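Local coordinates for metallo-beta-lactamase superfamily protein (Thermus thermophilus, PDB 2ZWR) that probably acts as a hydrolase, holding a two-zinc centre in a metallo-beta-lactamase fold, at residues Met1-Val6 and Asn14-Glu19; Pro78-Leu83 and Gly124-His129; Glu85-Ala90 and Pro99-Pro104. All coordinates share one frame; numbering follows the deposited sequence.

Contact 1 is a strand pair in the first sheet. Contact 2 lies on the opposite side of the chain's centre, 23 Å away between centres. Contact 2 belongs to the active site: it includes the zinc ligand His125, and the nearest side-chain atoms of Asp80 and His54 are about 3 Å apart. Contact 1 nears this two-zinc centre at its Asn14 end, about 5 Å from His184 (nearest side-chain atoms); the zinc on Met1 is a separate ion. Contact 3 lies beside contact 2, with centres 13 Å apart. The two touch through Leu81 CD1 and Leu103 CD2 at 3.9 Å. Ala87 is about 7 Å from the zinc ligand His56 (nearest side-chain atoms).

Contact 1: residues Met1-Val6 and Asn14-Glu19; sequences MRVFPV and NAYLVE. With ZN (zinc ion), chain I.
The carbonyl oxygen of Arg2 is gripped twice. Glu19 N donates to Arg2 O at 2.8 Å, nearly straight (163°) and in the carbonyl plane. The CA-H of Val18 adds a weaker contact to the same oxygen. Further along, Phe4 N reaches Leu17 O at 2.8 Å and Leu17 N returns a bond to Phe4 O. Val6 and Ala15 also exchange two backbone bonds. On the side chains, Arg2 and Glu19 lie side by side and point the same way. Arg2 bends at chi3 (71°), while Glu19 runs extended from a CG anti to its backbone N. The result is a salt bridge of 3.0 Å between Arg2 NH1 and Glu19 OE1, which uses its syn lone pair. Phe4 CE2 lies over one face of the same guanidinium, off its centre.

The two strands form an antiparallel beta hairpin, the opening hairpin of the metallo-beta-lactamase fold. Strand 2-8 is the outermost strand of its sheet within the chain. Phe4, Val6 and Leu17 lie on the face covered by helix 33-43. On this face Val6 CG1 meets Ala15 CB at 3.8 Å. Val3, Pro5, Tyr16 and Val18 look the other way. There Val3 and Val18 pack on strand 139-143 of the second sheet.

Pro5 CB approaches the Tyr16 ring obliquely, 3.6 Å from CE1. Val3 CG1 meets the same ring at CD1. Tyr16 OH is hydrogen-bonded to the carbonyl oxygen of Pro182, so the phenol is held at its tip as well. At the chain start, Met1 runs extended beyond CG. The Met1 and Val18 side chains cross obliquely, with Met1 SD 3.6 Å from Val18 CG1. The backbone of Met1 chelates a zinc ion, with Met1 N 2.6 Å and Met1 O 2.4 Å from the metal.

Contact 2: residues Pro78-Leu83 and Gly124-His129; sequences PLDLPL and GHSPGH. With ZN (zinc ion), chain D.
The tight part of this contact is the buried carboxylate of Asp80. Each of its oxygens takes a bond from the turn opposite. Ser126 OG donates to the syn lone pair of Asp80 OD2 at 2.8 Å. Gly128 N donates to Asp80 OD1 at 2.7 Å, coming from well above the carboxylate plane. OD2 has a second donor in Ala55 N, between the zinc ligands His54 and His56. With that bond and its side-chain contact to His54, Asp80 is a second-shell residue of the metal centre. These bonds fix the rotation of the carboxylate and tie two metal-binding loops together. The backbones are also close: Gly128 CA lies 4.4 Å from Leu79 CA, an approach possible because Gly128 has no side chain.

Ser126 to His129 form a type I beta turn, which directly follows His125. His125 NE2 binds zinc at 2.1 Å, with His54, His56, Asp144 and a water completing the site.

Leu83 meets Pro127 tip to tip and covers Ser126 beside the carboxylate, its CD1 3.7 Å from Ser126 CB. The solvent side is looser. Leu79 is exposed; its CB packs on Gly128 and Pro127, and its CD1 lies 3.7 Å from Pro127 O.

The segment Pro78-Leu83 follows strand 74-76 of the first sheet and begins helix 81-85, while Gly124-His129 joins strands 117-121 and 130-134 of the second sheet.

Contact 3: residues Glu85-Ala90 and Pro99-Pro104; sequences EGADLA and PKPPLP
In this part of the metallo-beta-lactamase fold the start of helix 87-93 packs on the proline-rich loop that leads from that helix to strand 106-107. The touching parts run nearly antiparallel, with end-to-end directions 173° apart.

Lys100 and Asp88 cross obliquely. Asp88 CG sits in the crowded position between backbone N and carbonyl carbon (chi1 60°). This sets its carboxylate beside the alkyl part of Lys100, with Asp88 OD2 3.7 Å from Lys100 CB and OD1 close to Lys100 CG. The charged ends do not meet: Lys100 NZ is 5.4 Å from Asp88 OD1. Asp88 OD2 has a long, weak ion pair with Arg92. The lysine chain is instead extended until chi4 (-65°), where it bends to put NZ near the backbone of Glu85. A weak hydrogen bond of 3.3 Å runs from Lys100 NZ to Glu85 O. Glu85 is the last residue of helix 81-85, directly before the N-cap Gly86.

Ala87 points its CB at the Pro101 ring and touches CG at 3.9 Å. Phe57 and Val60 also pack against Ala87, and Val60 and Tyr84 against Pro101.

Glu85 has been seen to bind zinc in a crystal structure of this protein, though no zinc is bound to it in this chain. Its extended side chain and that of Leu103 cross at about a right angle, and Leu103 CD1 meets Glu85 OE2 at 3.9 Å.

Contact 1: residues Met1-Val6 and Asn14-Glu19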
ATOM      1  N   MET A   1       4.294  -3.521 -16.956  1.00 28.72           N
ATOM      2  CA  MET A   1       3.127  -3.539 -16.019  1.00 28.54           C
ATOM      3  C   MET A   1       1.960  -2.662 -16.486  1.00 27.56           C
ATOM      4  O   MET A   1       2.154  -1.534 -16.940  1.00 27.87           O
ATOM      5  CB  MET A   1       3.569  -3.120 -14.605  1.00 28.28           C
ATOM      6  CG  MET A   1       4.651  -4.031 -14.010  1.00 28.81           C
ATOM      7  SD  MET A   1       4.748  -3.995 -12.202  1.00 30.21           S
ATOM      8  CE  MET A   1       6.089  -5.165 -11.898  1.00 28.54           C
ATOM      9  N   ARG A   2       0.746  -3.192 -16.377  1.00 26.35           N
ATOM     10  CA  ARG A   2      -0.453  -2.380 -16.514  1.00 24.91           C
ATOM     11  C   ARG A   2      -0.969  -2.115 -15.097  1.00 22.73           C
ATOM     12  O   ARG A   2      -0.982  -3.015 -14.257  1.00 22.06           O
ATOM     13  CB  ARG A   2      -1.508  -3.089 -17.365  1.00 24.83           C
ATOM     14  CG  ARG A   2      -1.139  -3.225 -18.847  1.00 27.09           C
ATOM     15  CD  ARG A   2      -1.980  -4.305 -19.550  1.00 26.91           C
ATOM     16  NE  ARG A   2      -3.378  -3.908 -19.741  1.00 30.76           N
ATOM     17  CZ  ARG A   2      -4.413  -4.752 -19.750  1.00 32.07           C
ATOM     18  NH1 ARG A   2      -4.228  -6.057 -19.560  1.00 31.74           N
ATOM     19  NH2 ARG A   2      -5.647  -4.284 -19.932  1.00 32.22           N
ATOM     20  N   VAL A   3      -1.386  -0.878 -14.844  1.00 20.64           N
ATOM     21  CA  VAL A   3      -1.732  -0.430 -13.488  1.00 18.76           C
ATOM     22  C   VAL A   3      -3.144   0.120 -13.458  1.00 17.84           C
ATOM     23  O   VAL A   3      -3.458   1.066 -14.189  1.00 17.43           O
ATOM     24  CB  VAL A   3      -0.740   0.667 -12.969  1.00 18.64           C
ATOM     25  CG1 VAL A   3      -1.114   1.137 -11.556  1.00 17.38           C
ATOM     26  CG2 VAL A   3       0.701   0.160 -13.020  1.00 17.83           C
ATOM     27  N   PHE A   4      -3.982  -0.470 -12.604  1.00 16.68           N
ATOM     28  CA  PHE A   4      -5.367  -0.038 -12.437  1.00 15.58           C
ATOM     29  C   PHE A   4      -5.665   0.419 -11.003  1.00 14.98           C
ATOM     30  O   PHE A   4      -5.876  -0.413 -10.103  1.00 13.93           O
ATOM     31  CB  PHE A   4      -6.336  -1.134 -12.895  1.00 15.74           C
ATOM     32  CG  PHE A   4      -6.167  -1.520 -14.336  1.00 16.53           C
ATOM     33  CD1 PHE A   4      -6.875  -0.862 -15.331  1.00 16.95           C
ATOM     34  CD2 PHE A   4      -5.288  -2.534 -14.702  1.00 17.87           C
ATOM     35  CE1 PHE A   4      -6.716  -1.221 -16.671  1.00 18.45           C
ATOM     36  CE2 PHE A   4      -5.121  -2.893 -16.042  1.00 17.69           C
ATOM     37  CZ  PHE A   4      -5.834  -2.233 -17.018  1.00 17.26           C
ATOM     38  N   PRO A   5      -5.667   1.751 -10.787  1.00 14.32           N
ATOM     39  CA  PRO A   5      -5.950   2.327  -9.477  1.00 13.94           C
ATOM     40  C   PRO A   5      -7.441   2.392  -9.221  1.00 13.40           C
ATOM     41  O   PRO A   5      -8.229   2.581 -10.155  1.00 13.21           O
ATOM     42  CB  PRO A   5      -5.394   3.759  -9.585  1.00 13.98           C
ATOM     43  CG  PRO A   5      -4.756   3.853 -10.962  1.00 14.72           C
ATOM     44  CD  PRO A   5      -5.383   2.796 -11.784  1.00 14.40           C
ATOM     45  N   VAL A   6      -7.823   2.251  -7.960  1.00 12.82           N
ATOM     46  CA  VAL A   6      -9.211   2.468  -7.560  1.00 12.35           C
ATOM     47  C   VAL A   6      -9.249   3.057  -6.151  1.00 12.09           C
ATOM     48  O   VAL A   6      -8.537   2.596  -5.252  1.00 11.61           O
ATOM     49  CB  VAL A   6     -10.067   1.178  -7.698  1.00 12.78           C
ATOM     50  CG1 VAL A   6      -9.512   0.035  -6.816  1.00 11.87           C
ATOM     51  CG2 VAL A   6     -11.565   1.470  -7.415  1.00 12.52           C
ATOM     52  N   ASN A  14      -6.209   4.507  -1.966  1.00 11.56           N
ATOM     53  CA  ASN A  14      -5.958   3.947  -3.304  1.00 11.54           C
ATOM     54  C   ASN A  14      -5.438   2.496  -3.296  1.00 11.27           C
ATOM     55  O   ASN A  14      -4.329   2.216  -2.791  1.00 11.08           O
ATOM     56  CB  ASN A  14      -4.967   4.814  -4.113  1.00 11.39           C
ATOM     57  CG  ASN A  14      -5.366   6.294  -4.189  1.00 12.84           C
ATOM     58  OD1 ASN A  14      -4.496   7.171  -4.163  1.00 13.62           O
ATOM     59  ND2 ASN A  14      -6.664   6.576  -4.302  1.00 11.62           N
ATOM     60  N   ALA A  15      -6.231   1.595  -3.879  1.00 10.37           N
ATOM     61  CA  ALA A  15      -5.798   0.238  -4.204  1.00 10.48           C
ATOM     62  C   ALA A  15      -5.237   0.198  -5.625  1.00 10.38           C
ATOM     63  O   ALA A  15      -5.602   1.022  -6.459  1.00 10.70           O
ATOM     64  CB  ALA A  15      -6.958  -0.747  -4.080  1.00  9.94           C
ATOM     65  N   TYR A  16      -4.353  -0.755  -5.898  1.00  9.57           N
ATOM     66  CA  TYR A  16      -3.779  -0.895  -7.230  1.00  9.36           C
ATOM     67  C   TYR A  16      -3.822  -2.345  -7.654  1.00  9.48           C
ATOM     68  O   TYR A  16      -3.255  -3.209  -6.980  1.00  9.61           O
ATOM     69  CB  TYR A  16      -2.332  -0.344  -7.294  1.00  8.98           C
ATOM     70  CG  TYR A  16      -2.241   1.143  -6.979  1.00  8.92           C
ATOM     71  CD1 TYR A  16      -2.408   2.105  -7.982  1.00  8.65           C
ATOM     72  CD2 TYR A  16      -2.029   1.585  -5.674  1.00  7.87           C
ATOM     73  CE1 TYR A  16      -2.358   3.481  -7.687  1.00  8.66           C
ATOM     74  CE2 TYR A  16      -1.978   2.957  -5.374  1.00  9.29           C
ATOM     75  CZ  TYR A  16      -2.143   3.892  -6.387  1.00  8.94           C
ATOM     76  OH  TYR A  16      -2.084   5.241  -6.090  1.00  9.76           O
ATOM     77  N   LEU A  17      -4.532  -2.602  -8.751  1.00  9.86           N
ATOM     78  CA  LEU A  17      -4.503  -3.886  -9.429  1.00 10.60           C
ATOM     79  C   LEU A  17      -3.452  -3.777 -10.526  1.00 11.41           C
ATOM     80  O   LEU A  17      -3.583  -2.991 -11.454  1.00 11.40           O
ATOM     81  CB  LEU A  17      -5.880  -4.240  -9.999  1.00  9.95           C
ATOM     82  CG  LEU A  17      -6.022  -5.562 -10.768  1.00 11.04           C
ATOM     83  CD1 LEU A  17      -5.739  -6.795  -9.889  1.00  8.80           C
ATOM     84  CD2 LEU A  17      -7.413  -5.662 -11.443  1.00 10.42           C
ATOM     85  N   VAL A  18      -2.390  -4.554 -10.386  1.00 12.78           N
ATOM     86  CA  VAL A  18      -1.199  -4.384 -11.209  1.00 14.26           C
ATOM     87  C   VAL A  18      -0.901  -5.695 -11.920  1.00 15.40           C
ATOM     88  O   VAL A  18      -0.791  -6.744 -11.277  1.00 15.26           O
ATOM     89  CB  VAL A  18       0.041  -3.987 -10.346  1.00 14.08           C
ATOM     90  CG1 VAL A  18       1.273  -3.772 -11.226  1.00 13.84           C
ATOM     91  CG2 VAL A  18      -0.257  -2.744  -9.489  1.00 14.08           C
ATOM     92  N   GLU A  19      -0.772  -5.631 -13.239  1.00 16.81           N
ATOM     93  CA  GLU A  19      -0.326  -6.785 -14.013  1.00 19.37           C
ATOM     94  C   GLU A  19       1.198  -6.816 -13.986  1.00 19.39           C
ATOM     95  O   GLU A  19       1.841  -5.887 -14.431  1.00 19.73           O
ATOM     96  CB  GLU A  19      -0.855  -6.736 -15.455  1.00 18.85           C
ATOM     97  CG  GLU A  19      -0.650  -8.058 -16.230  1.00 21.63           C
ATOM     98  CD  GLU A  19      -1.419  -8.133 -17.562  1.00 22.45           C
ATOM     99  OE1 GLU A  19      -1.897  -7.083 -18.067  1.00 25.84           O
ATOM    100  OE2 GLU A  19      -1.539  -9.260 -18.106  1.00 27.66           O
TER
HETATM  101 ZN    ZN I 214       4.482  -0.963 -17.057  1.00 77.34          ZN

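Contact 2: residues Pro78-Leu83 and Gly124-His129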
ATOM      1  N   PRO A  78       6.246  -8.061   8.867  1.00 10.04           N
ATOM      2  CA  PRO A  78       5.900  -8.555  10.203  1.00  9.82           C
ATOM      3  C   PRO A  78       5.805  -7.467  11.286  1.00  9.41           C
ATOM      4  O   PRO A  78       5.114  -7.663  12.284  1.00  8.62           O
ATOM      5  CB  PRO A  78       7.028  -9.548  10.525  1.00  9.43           C
ATOM      6  CG  PRO A  78       8.131  -9.208   9.583  1.00 10.17           C
ATOM      7  CD  PRO A  78       7.456  -8.721   8.341  1.00  9.95           C
ATOM      8  N   LEU A  79       6.494  -6.343  11.098  1.00  9.61           N
ATOM      9  CA  LEU A  79       6.395  -5.246  12.067  1.00  9.89           C
ATOM     10  C   LEU A  79       5.020  -4.538  12.040  1.00 10.29           C
ATOM     11  O   LEU A  79       4.685  -3.820  12.977  1.00 10.64           O
ATOM     12  CB  LEU A  79       7.548  -4.255  11.919  1.00  9.81           C
ATOM     13  CG  LEU A  79       8.925  -4.710  12.444  1.00 10.17           C
ATOM     14  CD1 LEU A  79       9.943  -3.614  12.278  1.00 10.49           C
ATOM     15  CD2 LEU A  79       8.855  -5.136  13.914  1.00  9.88           C
ATOM     16  N   ASP A  80       4.220  -4.770  10.998  1.00 10.43           N
ATOM     17  CA  ASP A  80       2.825  -4.258  10.977  1.00 11.14           C
ATOM     18  C   ASP A  80       1.746  -5.280  11.375  1.00 11.56           C
ATOM     19  O   ASP A  80       0.542  -4.983  11.276  1.00 11.94           O
ATOM     20  CB  ASP A  80       2.473  -3.624   9.628  1.00 10.31           C
ATOM     21  CG  ASP A  80       2.668  -2.116   9.624  1.00 11.25           C
ATOM     22  OD1 ASP A  80       3.371  -1.609  10.522  1.00 10.12           O
ATOM     23  OD2 ASP A  80       2.109  -1.429   8.738  1.00  9.99           O
ATOM     24  N   LEU A  81       2.166  -6.470  11.813  1.00 11.43           N
ATOM     25  CA  LEU A  81       1.222  -7.498  12.275  1.00 12.12           C
ATOM     26  C   LEU A  81       0.297  -7.038  13.410  1.00 11.59           C
ATOM     27  O   LEU A  81      -0.898  -7.332  13.365  1.00 11.22           O
ATOM     28  CB  LEU A  81       1.938  -8.781  12.709  1.00 12.45           C
ATOM     29  CG  LEU A  81       1.750 -10.114  11.971  1.00 14.74           C
ATOM     30  CD1 LEU A  81       0.465 -10.240  11.143  1.00 15.72           C
ATOM     31  CD2 LEU A  81       2.980 -10.444  11.141  1.00 18.15           C
ATOM     32  N   PRO A  82       0.846  -6.353  14.447  1.00 11.67           N
ATOM     33  CA  PRO A  82      -0.049  -5.870  15.505  1.00 11.58           C
ATOM     34  C   PRO A  82      -1.132  -4.928  14.984  1.00 11.93           C
ATOM     35  O   PRO A  82      -2.272  -5.008  15.436  1.00 11.83           O
ATOM     36  CB  PRO A  82       0.904  -5.148  16.469  1.00 11.78           C
ATOM     37  CG  PRO A  82       2.223  -5.844  16.248  1.00 11.63           C
ATOM     38  CD  PRO A  82       2.256  -6.037  14.764  1.00 11.23           C
ATOM     39  N   LEU A  83      -0.782  -4.069  14.028  1.00 11.79           N
ATOM     40  CA  LEU A  83      -1.760  -3.211  13.376  1.00 11.72           C
ATOM     41  C   LEU A  83      -2.784  -4.038  12.591  1.00 11.68           C
ATOM     42  O   LEU A  83      -3.987  -3.778  12.648  1.00 11.10           O
ATOM     43  CB  LEU A  83      -1.070  -2.202  12.452  1.00 11.60           C
ATOM     44  CG  LEU A  83      -0.221  -1.085  13.054  1.00 13.22           C
ATOM     45  CD1 LEU A  83       0.481  -0.306  11.952  1.00 14.18           C
ATOM     46  CD2 LEU A  83      -1.043  -0.142  13.913  1.00 14.40           C
ATOM     47  N   GLY A 124       7.939   4.686   9.654  1.00 10.26           N
ATOM     48  CA  GLY A 124       7.733   6.067  10.035  1.00 10.40           C
ATOM     49  C   GLY A 124       6.261   6.397  10.127  1.00 10.80           C
ATOM     50  O   GLY A 124       5.806   6.925  11.138  1.00 11.01           O
ATOM     51  N   HIS A 125       5.520   6.113   9.055  1.00 10.55           N
ATOM     52  CA  HIS A 125       4.054   6.237   9.072  1.00 10.44           C
ATOM     53  C   HIS A 125       3.482   5.039   9.859  1.00 10.68           C
ATOM     54  O   HIS A 125       2.493   5.171  10.592  1.00 10.70           O
ATOM     55  CB  HIS A 125       3.512   6.317   7.641  1.00 10.51           C
ATOM     56  CG  HIS A 125       2.019   6.388   7.544  1.00 10.91           C
ATOM     57  ND1 HIS A 125       1.312   7.549   7.760  1.00 11.98           N
ATOM     58  CD2 HIS A 125       1.102   5.445   7.227  1.00 12.00           C
ATOM     59  CE1 HIS A 125       0.020   7.317   7.598  1.00 13.32           C
ATOM     60  NE2 HIS A 125      -0.135   6.047   7.271  1.00 12.42           N
ATOM     61  N   SER A 126       4.131   3.883   9.705  1.00 10.20           N
ATOM     62  CA  SER A 126       3.872   2.701  10.532  1.00  9.92           C
ATOM     63  C   SER A 126       5.165   1.864  10.571  1.00  9.68           C
ATOM     64  O   SER A 126       6.009   2.019   9.700  1.00  9.72           O
ATOM     65  CB  SER A 126       2.682   1.886   9.993  1.00  9.35           C
ATOM     66  OG  SER A 126       3.026   1.222   8.792  1.00  9.29           O
ATOM     67  N   PRO A 127       5.336   1.003  11.596  1.00  9.60           N
ATOM     68  CA  PRO A 127       6.619   0.283  11.789  1.00  9.61           C
ATOM     69  C   PRO A 127       7.000  -0.688  10.667  1.00  9.47           C
ATOM     70  O   PRO A 127       8.198  -0.901  10.415  1.00  9.67           O
ATOM     71  CB  PRO A 127       6.418  -0.494  13.104  1.00  9.46           C
ATOM     72  CG  PRO A 127       5.131  -0.038  13.681  1.00  9.81           C
ATOM     73  CD  PRO A 127       4.345   0.693  12.645  1.00  9.46           C
ATOM     74  N   GLY A 128       5.992  -1.267  10.013  1.00  8.73           N
ATOM     75  CA  GLY A 128       6.192  -2.238   8.930  1.00  8.56           C
ATOM     76  C   GLY A 128       5.822  -1.676   7.559  1.00  8.76           C
ATOM     77  O   GLY A 128       5.474  -2.426   6.631  1.00  8.29           O
ATOM     78  N   HIS A 129       5.901  -0.355   7.424  1.00  8.33           N
ATOM     79  CA  HIS A 129       5.522   0.302   6.173  1.00  8.35           C
ATOM     80  C   HIS A 129       6.591   0.028   5.116  1.00  8.22           C
ATOM     81  O   HIS A 129       7.776   0.305   5.341  1.00  7.11           O
ATOM     82  CB  HIS A 129       5.337   1.815   6.373  1.00  8.13           C
ATOM     83  CG  HIS A 129       4.595   2.485   5.256  1.00  9.16           C
ATOM     84  ND1 HIS A 129       5.092   2.567   3.974  1.00 10.02           N
ATOM     85  CD2 HIS A 129       3.391   3.100   5.228  1.00  8.44           C
ATOM     86  CE1 HIS A 129       4.226   3.196   3.202  1.00  8.69           C
ATOM     87  NE2 HIS A 129       3.186   3.533   3.939  1.00  9.13           N
TER
HETATM   88 ZN    ZN D 209      -1.665   4.677   6.787  1.00 11.09          ZN
HETATM   89  O   HOH W   1      -3.634   5.071   6.265  1.00 14.02           O

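Contact 3: residues Glu85-Ala90 and Pro99-Pro104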
ATOM      1  N   GLU A  85      -3.660  -7.214  12.981  1.00 13.85           N
ATOM      2  CA  GLU A  85      -4.486  -8.041  13.851  1.00 14.61           C
ATOM      3  C   GLU A  85      -5.636  -7.293  14.523  1.00 14.03           C
ATOM      4  O   GLU A  85      -6.694  -7.873  14.745  1.00 14.47           O
ATOM      5  CB  GLU A  85      -3.605  -8.737  14.890  1.00 15.32           C
ATOM      6  CG  GLU A  85      -2.701  -9.795  14.259  1.00 19.06           C
ATOM      7  CD  GLU A  85      -1.665 -10.349  15.207  1.00 24.16           C
ATOM      8  OE1 GLU A  85      -1.113  -9.573  16.020  1.00 25.44           O
ATOM      9  OE2 GLU A  85      -1.390 -11.574  15.126  1.00 28.61           O
ATOM     10  N   GLY A  86      -5.424  -6.018  14.843  1.00 13.37           N
ATOM     11  CA  GLY A  86      -6.447  -5.201  15.475  1.00 12.55           C
ATOM     12  C   GLY A  86      -7.112  -4.175  14.578  1.00 11.93           C
ATOM     13  O   GLY A  86      -7.785  -3.287  15.079  1.00 12.65           O
ATOM     14  N   ALA A  87      -6.959  -4.310  13.259  1.00 10.94           N
ATOM     15  CA  ALA A  87      -7.420  -3.291  12.315  1.00 10.52           C
ATOM     16  C   ALA A  87      -8.918  -3.026  12.404  1.00 10.33           C
ATOM     17  O   ALA A  87      -9.353  -1.894  12.265  1.00  9.82           O
ATOM     18  CB  ALA A  87      -7.030  -3.652  10.884  1.00  9.86           C
ATOM     19  N   ASP A  88      -9.699  -4.080  12.620  1.00 11.18           N
ATOM     20  CA  ASP A  88     -11.146  -3.949  12.720  1.00 12.03           C
ATOM     21  C   ASP A  88     -11.538  -3.179  13.985  1.00 12.13           C
ATOM     22  O   ASP A  88     -12.498  -2.423  13.968  1.00 12.18           O
ATOM     23  CB  ASP A  88     -11.827  -5.323  12.672  1.00 12.64           C
ATOM     24  CG  ASP A  88     -11.378  -6.249  13.803  1.00 14.39           C
ATOM     25  OD1 ASP A  88     -10.172  -6.276  14.131  1.00 17.82           O
ATOM     26  OD2 ASP A  88     -12.231  -6.955  14.368  1.00 16.96           O
ATOM     27  N   LEU A  89     -10.774  -3.364  15.062  1.00 12.78           N
ATOM     28  CA  LEU A  89     -10.964  -2.608  16.310  1.00 13.20           C
ATOM     29  C   LEU A  89     -10.648  -1.133  16.123  1.00 13.41           C
ATOM     30  O   LEU A  89     -11.372  -0.272  16.625  1.00 13.85           O
ATOM     31  CB  LEU A  89     -10.094  -3.180  17.437  1.00 13.58           C
ATOM     32  CG  LEU A  89     -10.268  -4.651  17.822  1.00 13.40           C
ATOM     33  CD1 LEU A  89      -9.285  -5.001  18.939  1.00 14.97           C
ATOM     34  CD2 LEU A  89     -11.696  -4.932  18.272  1.00 14.43           C
ATOM     35  N   ALA A  90      -9.570  -0.836  15.399  1.00 13.47           N
ATOM     36  CA  ALA A  90      -9.214   0.551  15.116  1.00 13.10           C
ATOM     37  C   ALA A  90     -10.296   1.213  14.263  1.00 13.35           C
ATOM     38  O   ALA A  90     -10.719   2.333  14.555  1.00 13.45           O
ATOM     39  CB  ALA A  90      -7.839   0.644  14.435  1.00 12.73           C
ATOM     40  N   PRO A  99     -14.457  -6.186   8.147  1.00 14.01           N
ATOM     41  CA  PRO A  99     -14.145  -7.528   8.631  1.00 13.71           C
ATOM     42  C   PRO A  99     -12.698  -7.626   9.089  1.00 14.37           C
ATOM     43  O   PRO A  99     -11.803  -7.017   8.476  1.00 13.79           O
ATOM     44  CB  PRO A  99     -14.346  -8.404   7.390  1.00 13.93           C
ATOM     45  CG  PRO A  99     -14.134  -7.479   6.238  1.00 13.38           C
ATOM     46  CD  PRO A  99     -14.672  -6.157   6.686  1.00 13.72           C
ATOM     47  N   LYS A 100     -12.479  -8.399  10.151  1.00 14.70           N
ATOM     48  CA  LYS A 100     -11.147  -8.660  10.669  1.00 15.56           C
ATOM     49  C   LYS A 100     -10.290  -9.300   9.581  1.00 15.09           C
ATOM     50  O   LYS A 100     -10.684 -10.303   8.981  1.00 15.06           O
ATOM     51  CB  LYS A 100     -11.221  -9.576  11.897  1.00 15.83           C
ATOM     52  CG  LYS A 100      -9.899  -9.709  12.657  1.00 17.32           C
ATOM     53  CD  LYS A 100      -9.994 -10.750  13.766  1.00 17.74           C
ATOM     54  CE  LYS A 100      -8.799 -10.653  14.698  1.00 21.37           C
ATOM     55  NZ  LYS A 100      -7.538 -11.000  14.003  1.00 21.76           N
ATOM     56  N   PRO A 101      -9.117  -8.703   9.307  1.00 15.05           N
ATOM     57  CA  PRO A 101      -8.213  -9.233   8.297  1.00 14.59           C
ATOM     58  C   PRO A 101      -7.736 -10.635   8.698  1.00 14.78           C
ATOM     59  O   PRO A 101      -7.394 -10.845   9.858  1.00 14.69           O
ATOM     60  CB  PRO A 101      -7.064  -8.221   8.298  1.00 14.23           C
ATOM     61  CG  PRO A 101      -7.660  -6.974   8.884  1.00 14.84           C
ATOM     62  CD  PRO A 101      -8.584  -7.478   9.927  1.00 14.50           C
ATOM     63  N   PRO A 102      -7.745 -11.594   7.748  1.00 14.74           N
ATOM     64  CA  PRO A 102      -7.461 -13.002   8.035  1.00 15.37           C
ATOM     65  C   PRO A 102      -5.980 -13.348   8.216  1.00 15.72           C
ATOM     66  O   PRO A 102      -5.113 -12.849   7.495  1.00 15.80           O
ATOM     67  CB  PRO A 102      -8.014 -13.727   6.797  1.00 15.07           C
ATOM     68  CG  PRO A 102      -7.856 -12.757   5.707  1.00 14.90           C
ATOM     69  CD  PRO A 102      -8.063 -11.387   6.324  1.00 15.10           C
ATOM     70  N   LEU A 103      -5.717 -14.227   9.168  1.00 16.55           N
ATOM     71  CA  LEU A 103      -4.390 -14.801   9.347  1.00 16.86           C
ATOM     72  C   LEU A 103      -4.355 -16.224   8.788  1.00 17.25           C
ATOM     73  O   LEU A 103      -5.396 -16.882   8.726  1.00 17.41           O
ATOM     74  CB  LEU A 103      -4.016 -14.787  10.825  1.00 16.99           C
ATOM     75  CG  LEU A 103      -3.790 -13.374  11.374  1.00 17.45           C
ATOM     76  CD1 LEU A 103      -4.084 -13.324  12.858  1.00 19.19           C
ATOM     77  CD2 LEU A 103      -2.377 -12.881  11.068  1.00 17.26           C
ATOM     78  N   PRO A 104      -3.158 -16.713   8.389  1.00 17.33           N
ATOM     79  CA  PRO A 104      -1.849 -16.071   8.498  1.00 16.98           C
ATOM     80  C   PRO A 104      -1.500 -15.167   7.311  1.00 16.75           C
ATOM     81  O   PRO A 104      -2.184 -15.184   6.282  1.00 16.61           O
ATOM     82  CB  PRO A 104      -0.903 -17.272   8.541  1.00 17.19           C
ATOM     83  CG  PRO A 104      -1.543 -18.232   7.619  1.00 17.58           C
ATOM     84  CD  PRO A 104      -3.039 -18.052   7.785  1.00 17.51           C
TER